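Local coordinates for DNA repair and telomere maintenance protein nbs1 (Schizosaccharomyces pombe, PDB 3HUE) that acts as a phosphoprotein-binding adaptor of the MRN complex in DNA double-strand break repair and telomere maintenance, here as its N-terminal FHA-BRCT1-BRCT2 region, at residues Leu170-Ile175 with Ser217-Cys222. Residues are numbered along the deposited sequence; the frame is centred on the assembly and turned at random.
Sequences LKKTVI and SSPEDC
Leu170, in the last turn of helix 163-170 of the first BRCT domain, and Lys172, just past its C-terminal end, meet Pro219, Glu220 and Cys222 of the loop between helix 201-209 and strand 230-233, the latter in the second BRCT domain, in a small apolar contact edged by a salt bridge. The backbones come closest at Leu170 and Pro219, whose CA atoms are 4.9 Å apart. Leu170 touches with a single branch: its CD2 lies 3.6 Å from CB of Cys222 and 4.1 Å from CB of Pro219. Its torsions (chi1 -60°, chi2 -169°) direct this methyl to the single helical turn of 219-222, in which Cys222 N hydrogen-bonds to Pro219 O. Leu170 also touches Leu247, and Pro219 rests on Phe169, so the apolar patch continues into both. Lys172 is the positive-phi residue (68°) of a Schellman motif, with two bonds back into the last turn. Its chain, bent at chi2 and chi3, crosses the proline ring at about a right angle, CD standing 4.0 Å from Pro219 CG. Lys172 NZ pairs with OE2 of Glu220; at 2.8 Å resolution the modelled 2.4 Å is too short to be taken literally. Buried leucine and cysteine are consistent with apolar burial holding the helix end against the 217-222 loop, while the exposed ion pair, probably screened by solvent, adds a polar link.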
loop_
_atom_site.group_PDB
_atom_site.type_symbol
_atom_site.label_atom_id
_atom_site.label_comp_id
_atom_site.label_asym_id
_atom_site.label_seq_id
_atom_site.Cartn_x
_atom_site.Cartn_y
_atom_site.Cartn_z
ATOM N N LEU A 170 -7.836 -10.457 -3.003
ATOM C CA LEU A 170 -9.043 -10.384 -3.835
ATOM C C LEU A 170 -9.474 -8.962 -4.155
ATOM O O LEU A 170 -10.163 -8.725 -5.157
ATOM C CB LEU A 170 -10.193 -11.176 -3.203
ATOM C CG LEU A 170 -9.974 -12.676 -2.980
ATOM C CD1 LEU A 170 -11.282 -13.313 -2.614
ATOM C CD2 LEU A 170 -9.375 -13.366 -4.185
ATOM N N LYS A 171 -9.013 -8.021 -3.330
ATOM C CA LYS A 171 -9.260 -6.597 -3.507
ATOM C C LYS A 171 -8.395 -5.994 -4.630
ATOM O O LYS A 171 -8.527 -4.801 -4.940
ATOM C CB LYS A 171 -8.980 -5.892 -2.190
ATOM C CG LYS A 171 -10.155 -5.179 -1.591
ATOM C CD LYS A 171 -9.783 -4.747 -0.181
ATOM C CE LYS A 171 -10.564 -3.524 0.260
ATOM N NZ LYS A 171 -10.296 -3.184 1.689
ATOM N N LYS A 172 -7.534 -6.831 -5.226
ATOM C CA LYS A 172 -6.560 -6.484 -6.269
ATOM C C LYS A 172 -5.439 -5.565 -5.751
ATOM O O LYS A 172 -4.972 -4.681 -6.465
ATOM C CB LYS A 172 -7.247 -5.943 -7.563
ATOM C CG LYS A 172 -7.638 -6.998 -8.595
ATOM C CD LYS A 172 -6.391 -7.555 -9.315
ATOM C CE LYS A 172 -6.340 -7.110 -10.779
ATOM N NZ LYS A 172 -5.311 -7.883 -11.534
ATOM N N THR A 173 -5.005 -5.805 -4.514
ATOM C CA THR A 173 -3.918 -5.052 -3.873
ATOM C C THR A 173 -2.611 -5.821 -4.075
ATOM O O THR A 173 -2.604 -7.061 -4.057
ATOM C CB THR A 173 -4.227 -4.831 -2.354
ATOM O OG1 THR A 173 -5.490 -4.163 -2.217
ATOM C CG2 THR A 173 -3.156 -4.018 -1.619
ATOM N N VAL A 174 -1.523 -5.074 -4.294
ATOM C CA VAL A 174 -0.166 -5.613 -4.347
ATOM C C VAL A 174 0.246 -6.069 -2.938
ATOM O O VAL A 174 0.244 -5.261 -2.003
ATOM C CB VAL A 174 0.826 -4.561 -4.912
ATOM C CG1 VAL A 174 2.264 -5.066 -4.858
ATOM C CG2 VAL A 174 0.457 -4.189 -6.335
ATOM N N ILE A 175 0.586 -7.354 -2.795
ATOM C CA ILE A 175 1.014 -7.902 -1.499
ATOM C C ILE A 175 2.545 -8.074 -1.406
ATOM O O ILE A 175 3.218 -8.277 -2.419
ATOM C CB ILE A 175 0.246 -9.193 -1.078
ATOM C CG1 ILE A 175 -1.193 -9.189 -1.586
ATOM C CG2 ILE A 175 0.106 -9.249 0.452
ATOM C CD1 ILE A 175 -1.840 -10.534 -1.478
ATOM N N SER A 217 -4.422 -19.112 -8.702
ATOM C CA SER A 217 -3.740 -18.653 -9.924
ATOM C C SER A 217 -4.005 -17.185 -10.316
ATOM O O SER A 217 -3.132 -16.531 -10.907
ATOM C CB SER A 217 -4.045 -19.606 -11.094
ATOM O OG SER A 217 -5.190 -20.410 -10.856
ATOM N N SER A 218 -5.193 -16.682 -9.963
ATOM C CA SER A 218 -5.560 -15.270 -10.119
ATOM C C SER A 218 -6.572 -14.875 -9.045
ATOM O O SER A 218 -7.431 -15.693 -8.700
ATOM C CB SER A 218 -6.148 -15.006 -11.517
ATOM O OG SER A 218 -7.194 -15.917 -11.817
ATOM N N PRO A 219 -6.495 -13.619 -8.528
ATOM C CA PRO A 219 -7.561 -13.126 -7.644
ATOM C C PRO A 219 -8.897 -12.907 -8.356
ATOM O O PRO A 219 -9.949 -13.038 -7.723
ATOM C CB PRO A 219 -7.024 -11.782 -7.147
ATOM C CG PRO A 219 -6.029 -11.353 -8.116
ATOM C CD PRO A 219 -5.447 -12.591 -8.730
ATOM N N GLU A 220 -8.819 -12.563 -9.685
ATOM C CA GLU A 220 -9.988 -12.277 -10.535
ATOM C C GLU A 220 -10.877 -13.506 -10.643
ATOM O O GLU A 220 -12.096 -13.357 -10.673
ATOM C CB GLU A 220 -9.575 -11.762 -11.906
ATOM C CG GLU A 220 -8.711 -10.522 -11.889
ATOM C CD GLU A 220 -7.246 -10.908 -11.942
ATOM O OE1 GLU A 220 -6.955 -12.117 -12.050
ATOM O OE2 GLU A 220 -6.391 -10.003 -11.876
ATOM N N ASP A 221 -10.324 -14.690 -10.757
ATOM C CA ASP A 221 -11.137 -15.902 -10.894
ATOM C C ASP A 221 -11.885 -16.344 -9.650
ATOM O O ASP A 221 -12.842 -17.107 -9.751
ATOM C CB ASP A 221 -10.310 -17.042 -11.469
ATOM C CG ASP A 221 -10.069 -16.888 -12.970
ATOM O OD1 ASP A 221 -10.436 -15.836 -13.560
ATOM O OD2 ASP A 221 -9.511 -17.837 -13.563
ATOM N N CYS A 222 -11.461 -15.844 -8.491
ATOM C CA CYS A 222 -12.148 -16.100 -7.230
ATOM C C CYS A 222 -13.363 -15.208 -7.025
ATOM O O CYS A 222 -14.277 -15.580 -6.281
ATOM C CB CYS A 222 -11.208 -15.900 -6.052
ATOM S SG CYS A 222 -9.625 -16.713 -6.180
#